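Local coordinates for protein serine hydrolase CCSP0084 (PDB 4I3F) that probably hydrolyses esters and the carbon-carbon bonds of meta-cleavage products as an alpha/beta-hydrolase-fold serine hydrolase, at residues A[33-38]-A[78-83]; A[27-32]-A[104-109]; A[64-69]-A[288-293]. All blocks are in the same frame, centred on the assembly; numbering follows the deposited sequence. Where two conformers were deposited one is given.

Interaction 1 of 3, residues A[33-38]-A[78-83]; sequences NTFLNE and APDIAG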
loop_
_atom_site.group_PDB
_atom_site.type_symbol
_atom_site.label_atom_id
_atom_site.label_comp_id
_atom_site.label_asym_id
_atom_site.label_seq_id
_atom_site.Cartn_x
_atom_site.Cartn_y
_atom_site.Cartn_z
ATOM N N ASN A 33 -18.267 5.541 2.890
ATOM C CA ASN A 33 -17.459 6.719 2.567
ATOM C C ASN A 33 -15.965 6.469 2.636
ATOM O O ASN A 33 -15.484 5.774 3.533
ATOM C CB ASN A 33 -17.819 7.889 3.478
ATOM C CG ASN A 33 -19.149 8.498 3.129
ATOM O OD1 ASN A 33 -19.473 8.666 1.958
ATOM N ND2 ASN A 33 -19.938 8.827 4.147
ATOM N N THR A 34 -15.236 7.059 1.693
ATOM C CA THR A 34 -13.779 6.989 1.686
ATOM C C THR A 34 -13.161 8.303 2.152
ATOM O O THR A 34 -13.509 9.371 1.651
ATOM C CB THR A 34 -13.246 6.652 0.287
ATOM O OG1 THR A 34 -13.504 5.272 0.006
ATOM C CG2 THR A 34 -11.741 6.892 0.207
ATOM N N PHE A 35 -12.248 8.226 3.121
ATOM C CA PHE A 35 -11.503 9.412 3.520
ATOM C C PHE A 35 -10.367 9.594 2.528
ATOM O O PHE A 35 -9.605 8.661 2.274
ATOM C CB PHE A 35 -10.961 9.264 4.938
ATOM C CG PHE A 35 -10.188 10.464 5.407
ATOM C CD1 PHE A 35 -10.851 11.617 5.811
ATOM C CD2 PHE A 35 -8.799 10.445 5.422
ATOM C CE1 PHE A 35 -10.151 12.730 6.234
ATOM C CE2 PHE A 35 -8.089 11.550 5.845
ATOM C CZ PHE A 35 -8.763 12.698 6.252
ATOM N N LEU A 36 -10.269 10.788 1.954
ATOM C CA LEU A 36 -9.340 11.025 0.861
ATOM C C LEU A 36 -8.392 12.183 1.144
ATOM O O LEU A 36 -8.818 13.267 1.532
ATOM C CB LEU A 36 -10.126 11.319 -0.417
ATOM C CG LEU A 36 -9.292 11.630 -1.656
ATOM C CD1 LEU A 36 -8.533 10.395 -2.111
ATOM C CD2 LEU A 36 -10.167 12.185 -2.766
ATOM N N ASN A 37 -7.100 11.943 0.964
ATOM C CA ASN A 37 -6.128 13.033 0.925
ATOM C C ASN A 37 -5.779 13.374 -0.527
ATOM O O ASN A 37 -5.584 12.474 -1.341
ATOM C CB ASN A 37 -4.853 12.625 1.653
ATOM C CG ASN A 37 -5.101 12.240 3.100
ATOM O OD1 ASN A 37 -5.181 13.097 3.969
ATOM N ND2 ASN A 37 -5.199 10.942 3.364
ATOM N N GLU A 38 -5.703 14.665 -0.843
ATOM C CA GLU A 38 -5.341 15.110 -2.187
ATOM C C GLU A 38 -4.303 16.224 -2.159
ATOM O O GLU A 38 -4.301 17.065 -1.265
ATOM C CB GLU A 38 -6.569 15.644 -2.927
ATOM C CG GLU A 38 -7.395 14.605 -3.635
ATOM C CD GLU A 38 -8.542 15.234 -4.397
ATOM O OE1 GLU A 38 -9.531 15.632 -3.749
ATOM O OE2 GLU A 38 -8.443 15.343 -5.634
ATOM N N ALA A 78 -4.625 10.000 -2.269
ATOM C CA ALA A 78 -4.193 8.977 -1.312
ATOM C C ALA A 78 -5.316 8.682 -0.331
ATOM O O ALA A 78 -5.462 9.371 0.679
ATOM C CB ALA A 78 -2.949 9.440 -0.560
ATOM N N PRO A 79 -6.131 7.667 -0.632
ATOM C CA PRO A 79 -7.257 7.375 0.261
ATOM C C PRO A 79 -6.885 6.428 1.398
ATOM O O PRO A 79 -5.948 5.632 1.257
ATOM C CB PRO A 79 -8.237 6.663 -0.669
ATOM C CG PRO A 79 -7.309 5.906 -1.646
ATOM C CD PRO A 79 -6.186 6.887 -1.886
ATOM N N ASP A 80 -7.614 6.514 2.508
ATOM C CA ASP A 80 -7.614 5.424 3.474
ATOM C C ASP A 80 -8.337 4.273 2.788
ATOM O O ASP A 80 -9.451 4.430 2.279
ATOM C CB ASP A 80 -8.341 5.796 4.772
ATOM C CG ASP A 80 -7.546 6.755 5.656
ATOM O OD1 ASP A 80 -6.395 7.107 5.314
ATOM O OD2 ASP A 80 -8.083 7.155 6.714
ATOM N N ILE A 81 -7.689 3.119 2.751
ATOM C CA ILE A 81 -8.248 1.951 2.087
ATOM C C ILE A 81 -9.345 1.391 2.988
ATOM O O ILE A 81 -9.283 1.527 4.211
ATOM C CB ILE A 81 -7.113 0.950 1.769
ATOM C CG1 ILE A 81 -6.163 1.574 0.745
ATOM C CG2 ILE A 81 -7.640 -0.362 1.223
ATOM C CD1 ILE A 81 -4.897 0.764 0.520
ATOM N N ALA A 82 -10.378 0.808 2.381
ATOM C CA ALA A 82 -11.551 0.369 3.127
ATOM C C ALA A 82 -11.156 -0.522 4.300
ATOM O O ALA A 82 -10.302 -1.407 4.161
ATOM C CB ALA A 82 -12.544 -0.338 2.205
ATOM N N GLY A 83 -11.748 -0.256 5.458
ATOM C CA GLY A 83 -11.418 -0.997 6.661
ATOM C C GLY A 83 -10.289 -0.373 7.459
ATOM O O GLY A 83 -10.049 -0.764 8.605
HETATM O O HOH W 1 -4.902 9.410 5.926
#
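In the mixed sheet of the alpha/beta hydrolase fold, strand 32-39 runs antiparallel to the end of strand 75-79, and Leu36 and Pro79 face each other as a non-hydrogen-bonded pair. Next, Asn37 and Ala78 form the hydrogen-bonded pair: Ala78 N gives a nearly straight bond to Asn37 O (2.8 Å), and Asn37 N donates to Ala78 O from above its carbonyl plane. Just beyond the strand end, Asp80 N donates to Phe35 O (2.9 Å). On the Leu36 side of the sheet, Thr34 CG2 lies against Pro79 CB (3.6 Å), and Leu36 CD1 meets the same ring carbon; Gln107 and Leu110 of helix 96-113 pack on this proline. Across the sheet, Asp80 runs alongside Phe35, ring and carboxylate planes 44° apart, with OD2 oblique to the ring, 3.6 Å from Phe35 CD2; OD2 accepts from Leu86 N and OD1 from Ala59 N. Asn37 has its CG anti to its own carbonyl carbon (chi1 -58°), which swings the amide back over the neighbouring strand. There ND2 donates nearly end-on to Ala78 O (3.1 Å), its second donor, and to a water 3.0 Å from ND2 that donates in turn to Asp80 OD1.

Interaction 2 of 3, residues A[27-32]-A[104-109]; sequences IQTGSF and VQQQID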
loop_
_atom_site.group_PDB
_atom_site.type_symbol
_atom_site.label_atom_id
_atom_site.label_comp_id
_atom_site.label_asym_id
_atom_site.label_seq_id
_atom_site.Cartn_x
_atom_site.Cartn_y
_atom_site.Cartn_z
ATOM N N ILE A 27 -15.646 11.054 0.653
ATOM C CA ILE A 27 -16.312 10.899 -0.625
ATOM C C ILE A 27 -16.993 9.537 -0.705
ATOM O O ILE A 27 -16.412 8.517 -0.331
ATOM C CB ILE A 27 -15.314 11.136 -1.782
ATOM C CG1 ILE A 27 -16.004 11.053 -3.139
ATOM C CG2 ILE A 27 -14.132 10.188 -1.698
ATOM C CD1 ILE A 27 -15.220 11.748 -4.231
ATOM N N GLN A 28 -18.242 9.532 -1.158
ATOM C CA GLN A 28 -18.998 8.287 -1.220
ATOM C C GLN A 28 -18.420 7.355 -2.278
ATOM O O GLN A 28 -18.298 7.724 -3.445
ATOM C CB GLN A 28 -20.462 8.580 -1.518
ATOM C CG GLN A 28 -21.339 7.348 -1.552
ATOM C CD GLN A 28 -22.795 7.704 -1.746
ATOM O OE1 GLN A 28 -23.293 8.659 -1.151
ATOM N NE2 GLN A 28 -23.484 6.948 -2.592
ATOM N N THR A 29 -18.061 6.143 -1.866
ATOM C CA THR A 29 -17.556 5.147 -2.796
ATOM C C THR A 29 -18.368 3.886 -2.584
ATOM O O THR A 29 -18.044 3.066 -1.717
ATOM C CB THR A 29 -16.058 4.853 -2.572
ATOM O OG1 THR A 29 -15.836 4.572 -1.182
ATOM C CG2 THR A 29 -15.207 6.059 -2.963
ATOM N N GLY A 30 -19.436 3.744 -3.359
ATOM C CA GLY A 30 -20.342 2.625 -3.177
ATOM C C GLY A 30 -21.123 2.742 -1.879
ATOM O O GLY A 30 -21.740 3.773 -1.619
ATOM N N SER A 31 -21.074 1.694 -1.057
ATOM C CA SER A 31 -21.920 1.607 0.125
ATOM C C SER A 31 -21.316 2.276 1.359
ATOM O O SER A 31 -21.929 2.270 2.432
ATOM C CB SER A 31 -22.244 0.145 0.438
ATOM O OG SER A 31 -21.054 -0.599 0.644
ATOM N N PHE A 32 -20.124 2.852 1.223
ATOM C CA PHE A 32 -19.474 3.490 2.365
ATOM C C PHE A 32 -18.711 4.734 1.928
ATOM O O PHE A 32 -18.515 4.952 0.732
ATOM C CB PHE A 32 -18.508 2.507 3.042
ATOM C CG PHE A 32 -17.409 2.029 2.149
ATOM C CD1 PHE A 32 -16.153 2.616 2.205
ATOM C CD2 PHE A 32 -17.632 1.001 1.236
ATOM C CE1 PHE A 32 -15.140 2.188 1.368
ATOM C CE2 PHE A 32 -16.617 0.559 0.400
ATOM C CZ PHE A 32 -15.366 1.158 0.461
ATOM N N VAL A 104 -10.544 -3.317 -4.556
ATOM C CA VAL A 104 -10.525 -3.037 -5.989
ATOM C C VAL A 104 -11.688 -2.112 -6.356
ATOM O O VAL A 104 -11.474 -1.058 -6.959
ATOM C CB VAL A 104 -10.537 -4.345 -6.827
ATOM C CG1 VAL A 104 -10.786 -4.060 -8.312
ATOM C CG2 VAL A 104 -9.212 -5.096 -6.642
ATOM N N GLN A 105 -12.913 -2.476 -5.976
ATOM C CA GLN A 105 -14.068 -1.658 -6.344
ATOM C C GLN A 105 -13.997 -0.262 -5.719
ATOM O O GLN A 105 -14.430 0.723 -6.324
ATOM C CB GLN A 105 -15.398 -2.351 -5.996
ATOM C CG GLN A 105 -16.614 -1.669 -6.613
ATOM C CD GLN A 105 -16.563 -1.655 -8.136
ATOM O OE1 GLN A 105 -16.330 -2.685 -8.765
ATOM N NE2 GLN A 105 -16.794 -0.488 -8.732
ATOM N N GLN A 106 -13.444 -0.170 -4.515
ATOM C CA GLN A 106 -13.278 1.131 -3.869
ATOM C C GLN A 106 -12.477 2.101 -4.742
ATOM O O GLN A 106 -12.839 3.276 -4.876
ATOM C CB GLN A 106 -12.592 0.981 -2.506
ATOM C CG GLN A 106 -12.328 2.336 -1.820
ATOM C CD GLN A 106 -11.465 2.221 -0.582
ATOM O OE1 GLN A 106 -10.734 1.242 -0.408
ATOM N NE2 GLN A 106 -11.532 3.227 0.284
ATOM N N GLN A 107 -11.394 1.624 -5.346
ATOM C CA GLN A 107 -10.552 2.525 -6.126
ATOM C C GLN A 107 -11.218 2.925 -7.429
ATOM O O GLN A 107 -11.064 4.061 -7.883
ATOM C CB GLN A 107 -9.169 1.907 -6.386
ATOM C CG GLN A 107 -8.419 1.492 -5.119
ATOM C CD GLN A 107 -8.541 2.511 -4.000
ATOM O OE1 GLN A 107 -8.398 3.707 -4.218
ATOM N NE2 GLN A 107 -8.816 2.038 -2.797
ATOM N N ILE A 108 -11.960 1.999 -8.034
ATOM C CA ILE A 108 -12.730 2.318 -9.231
ATOM C C ILE A 108 -13.823 3.339 -8.898
ATOM O O ILE A 108 -14.008 4.319 -9.630
ATOM C CB ILE A 108 -13.362 1.062 -9.853
ATOM C CG1 ILE A 108 -12.269 0.076 -10.270
ATOM C CG2 ILE A 108 -14.232 1.432 -11.051
ATOM C CD1 ILE A 108 -11.292 0.658 -11.270
ATOM N N ASP A 109 -14.527 3.112 -7.788
ATOM C CA ASP A 109 -15.559 4.042 -7.334
ATOM C C ASP A 109 -14.974 5.416 -7.002
ATOM O O ASP A 109 -15.637 6.437 -7.202
ATOM C CB ASP A 109 -16.292 3.491 -6.110
ATOM C CG ASP A 109 -17.179 2.307 -6.438
ATOM O OD1 ASP A 109 -17.498 2.103 -7.633
ATOM O OD2 ASP A 109 -17.561 1.580 -5.490
HETATM O O HOH W 2 -16.670 0.940 -3.092
#
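Here a beta hairpin turn packs against a helix at the edge of the sheet: the type II' turn Thr29 to Phe32, joining the outermost strand 23-29 to strand 32-39, rests on helix 96-113 with no direct hydrogen bond between the segments. The turn is closed by Thr29 N to Phe32 O (2.9 Å). Its closest backbone approach to the helix is at Asp109, whose CB packs 3.8 Å from Thr29 CB. Thr29 CG2 reaches on toward the helix backbone near Gln106 O, while OG1 pairs with Thr34 OG1 in the next strand. Gly30 follows with positive phi, its backbone N 3.6 Å from Asp109 OD2 but not hydrogen-bonded to it. Farther round the turn, Phe32 has its CG between the backbone N and carbonyl carbon (chi1 61°), which brings the far end of the ring to Gln106. The ring runs square across the glutamine chain: CZ rests 4.0 Å from Gln106 CG, and the amide NE2 sits at the ring edge, 3.9 Å from CE1. That amide is engaged beyond the turn, OE1 accepting from Ala82 N and NE2 donating to Thr34 OG1 and Asp80 O. The carboxylate of Asp109 is held from two directions. Gln105 NE2, one helical turn back, donates to OD1 at 2.9 Å, and a water donates both to Asp109 OD2 (2.6 Å) and to Thr29 O. Helix and turn are therefore joined by van der Waals packing and one water bridge, with the negative charge of Asp109 probably eased by these two donors.

Interaction 3 of 3, residues A[64-69]-A[288-293]; sequences QYALPF and AFNNLT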
loop_
_atom_site.group_PDB
_atom_site.type_symbol
_atom_site.label_atom_id
_atom_site.label_comp_id
_atom_site.label_asym_id
_atom_site.label_seq_id
_atom_site.Cartn_x
_atom_site.Cartn_y
_atom_site.Cartn_z
ATOM N N GLN A 64 2.906 10.652 3.687
ATOM C CA GLN A 64 3.071 12.061 4.046
ATOM C C GLN A 64 4.345 12.703 3.494
ATOM O O GLN A 64 4.426 13.924 3.392
ATOM C CB GLN A 64 2.993 12.267 5.561
ATOM C CG GLN A 64 4.120 11.631 6.344
ATOM C CD GLN A 64 4.244 12.233 7.736
ATOM O OE1 GLN A 64 4.348 13.451 7.890
ATOM N NE2 GLN A 64 4.232 11.384 8.752
ATOM N N TYR A 65 5.339 11.896 3.140
ATOM C CA TYR A 65 6.574 12.445 2.587
ATOM C C TYR A 65 6.557 12.488 1.066
ATOM O O TYR A 65 7.164 13.371 0.445
ATOM C CB TYR A 65 7.766 11.626 3.063
ATOM C CG TYR A 65 7.884 11.626 4.555
ATOM C CD1 TYR A 65 7.563 10.498 5.295
ATOM C CD2 TYR A 65 8.269 12.773 5.231
ATOM C CE1 TYR A 65 7.655 10.502 6.670
ATOM C CE2 TYR A 65 8.363 12.787 6.602
ATOM C CZ TYR A 65 8.055 11.651 7.317
ATOM O OH TYR A 65 8.152 11.674 8.688
ATOM N N ALA A 66 5.873 11.524 0.472
ATOM C CA ALA A 66 5.799 11.406 -0.976
ATOM C C ALA A 66 4.838 12.425 -1.577
ATOM O O ALA A 66 5.092 12.954 -2.657
ATOM C CB ALA A 66 5.367 10.010 -1.355
ATOM N N LEU A 67 3.740 12.695 -0.872
ATOM C CA LEU A 67 2.692 13.587 -1.380
ATOM C C LEU A 67 3.170 14.996 -1.746
ATOM O O LEU A 67 2.923 15.439 -2.866
ATOM C CB LEU A 67 1.494 13.662 -0.419
ATOM C CG LEU A 67 0.578 12.450 -0.291
ATOM C CD1 LEU A 67 -0.503 12.743 0.725
ATOM C CD2 LEU A 67 -0.036 12.073 -1.620
ATOM N N PRO A 68 3.844 15.706 -0.816
ATOM C CA PRO A 68 4.270 17.067 -1.166
ATOM C C PRO A 68 5.247 17.073 -2.322
ATOM O O PRO A 68 5.222 17.995 -3.140
ATOM C CB PRO A 68 4.998 17.551 0.097
ATOM C CG PRO A 68 4.484 16.711 1.190
ATOM C CD PRO A 68 4.233 15.369 0.568
ATOM N N PHE A 69 6.099 16.054 -2.386
ATOM C CA PHE A 69 7.102 15.987 -3.436
ATOM C C PHE A 69 6.453 15.754 -4.791
ATOM O O PHE A 69 6.718 16.490 -5.746
ATOM C CB PHE A 69 8.116 14.879 -3.142
ATOM C CG PHE A 69 9.192 14.765 -4.179
ATOM C CD1 PHE A 69 10.238 15.673 -4.216
ATOM C CD2 PHE A 69 9.151 13.759 -5.131
ATOM C CE1 PHE A 69 11.227 15.577 -5.177
ATOM C CE2 PHE A 69 10.140 13.660 -6.092
ATOM C CZ PHE A 69 11.177 14.561 -6.113
ATOM N N ALA A 288 15.486 9.043 -2.142
ATOM C CA ALA A 288 15.750 8.104 -3.228
ATOM C C ALA A 288 14.456 7.528 -3.799
ATOM O O ALA A 288 14.283 7.456 -5.020
ATOM C CB ALA A 288 16.685 6.993 -2.770
ATOM N N PHE A 289 13.547 7.129 -2.915
ATOM C CA PHE A 289 12.284 6.557 -3.356
ATOM C C PHE A 289 11.441 7.601 -4.087
ATOM O O PHE A 289 10.890 7.318 -5.164
ATOM C CB PHE A 289 11.511 5.968 -2.179
ATOM C CG PHE A 289 10.145 5.458 -2.562
ATOM C CD1 PHE A 289 9.988 4.174 -3.075
ATOM C CD2 PHE A 289 9.029 6.279 -2.445
ATOM C CE1 PHE A 289 8.728 3.710 -3.455
ATOM C CE2 PHE A 289 7.771 5.825 -2.824
ATOM C CZ PHE A 289 7.622 4.536 -3.326
ATOM N N ASN A 290 11.322 8.786 -3.496
ATOM C CA ASN A 290 10.531 9.870 -4.075
ATOM C C ASN A 290 11.034 10.228 -5.466
ATOM O O ASN A 290 10.265 10.341 -6.426
ATOM C CB ASN A 290 10.575 11.103 -3.165
ATOM C CG ASN A 290 9.677 10.964 -1.952
ATOM O OD1 ASN A 290 8.966 9.971 -1.803
ATOM N ND2 ASN A 290 9.718 11.955 -1.073
ATOM N N ASN A 291 12.342 10.395 -5.581
ATOM C CA ASN A 291 12.919 10.679 -6.889
ATOM C C ASN A 291 12.801 9.536 -7.894
ATOM O O ASN A 291 12.445 9.778 -9.046
ATOM C CB ASN A 291 14.347 11.199 -6.755
ATOM C CG ASN A 291 14.382 12.645 -6.278
ATOM O OD1 ASN A 291 14.136 13.568 -7.048
ATOM N ND2 ASN A 291 14.672 12.843 -5.007
ATOM N N LEU A 292 13.070 8.296 -7.482
ATOM C CA LEU A 292 12.929 7.161 -8.407
ATOM C C LEU A 292 11.505 7.058 -8.938
ATOM O O LEU A 292 11.289 6.872 -10.143
ATOM C CB LEU A 292 13.343 5.847 -7.732
ATOM C CG LEU A 292 13.372 4.638 -8.653
ATOM C CD1 LEU A 292 14.515 4.766 -9.651
ATOM C CD2 LEU A 292 13.518 3.370 -7.831
ATOM N N THR A 293 10.543 7.202 -8.033
ATOM C CA THR A 293 9.123 7.129 -8.374
ATOM C C THR A 293 8.717 8.246 -9.325
ATOM O O THR A 293 8.084 7.988 -10.361
ATOM C CB THR A 293 8.271 7.153 -7.091
ATOM O OG1 THR A 293 8.571 5.980 -6.318
ATOM C CG2 THR A 293 6.771 7.188 -7.409
#
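The Phe69 ring lies against two asparagines of helix 286-298, meeting partly carbon and partly polar atoms. The contact joins two helices flanking the sheet of the alpha/beta hydrolase fold: the short helix 66-70, just before strand 75-79, and the last helix of the chain. Phe69 CG stands anti to the backbone N (chi1 -179°), sending the ring out across the second helix, where CD2 lies 3.6 Å from Asn290 CB. The two side chains lie antiparallel, passing one another with ring and amide planes nearly parallel (16°). The outer end of the ring meets polar atoms instead: CE2 comes to 3.3 Å from Asn290 O, and CZ to the same distance from Asn291 OD1. The Asn291 amide is turned steeply from the ring, and its ND2 is bonded to Lys287 O in its own helix. An alanine in place of Phe69 is likely to open a gap beside Asn290 CB and take away the ring carbon that Asn291 OD1 lies against.

Hydrogen bonding between the segments comes down to one weak link, Asn290 ND2 to Tyr65 O at 3.3 Å, with an N-H...O angle of 129°. The other end of that amide, OD1, leans on Ala66, 3.6 Å from its CB. Close by, Tyr65 makes a cation-pi contact with Lys286, whereas on the sheet side Phe289 and Leu292 pack on strand 243-248. Asn290 thus enters between the helices with its amide only lightly bonded, and its placement probably owes more to packing by Phe69, Ala66 and the Phe289 ring edge than to the weak bond.

How the interactions relate
Interaction 1 is the buried one, a strand pairing within the sheet; interactions 2 and 3 are partly buried and lie farther from the centre of the chain. Interactions 1 and 2 share neighbouring elements: strands 23-29 and 32-39 are adjacent in the sheet, joined where Thr34 N bonds Ile27 O, and helix 96-113 forms one half of interaction 2 while also packing on Pro79 of interaction 1. Interaction 3 joins two helices, and it touches interaction 1 through Leu67 on Ala78, while staying about 12 Å from interaction 2 at the nearest atoms. The chemistry shifts accordingly, from regular backbone bonds to packing with one water bridge, then to a phenylalanine ring against asparagines with one weak bond.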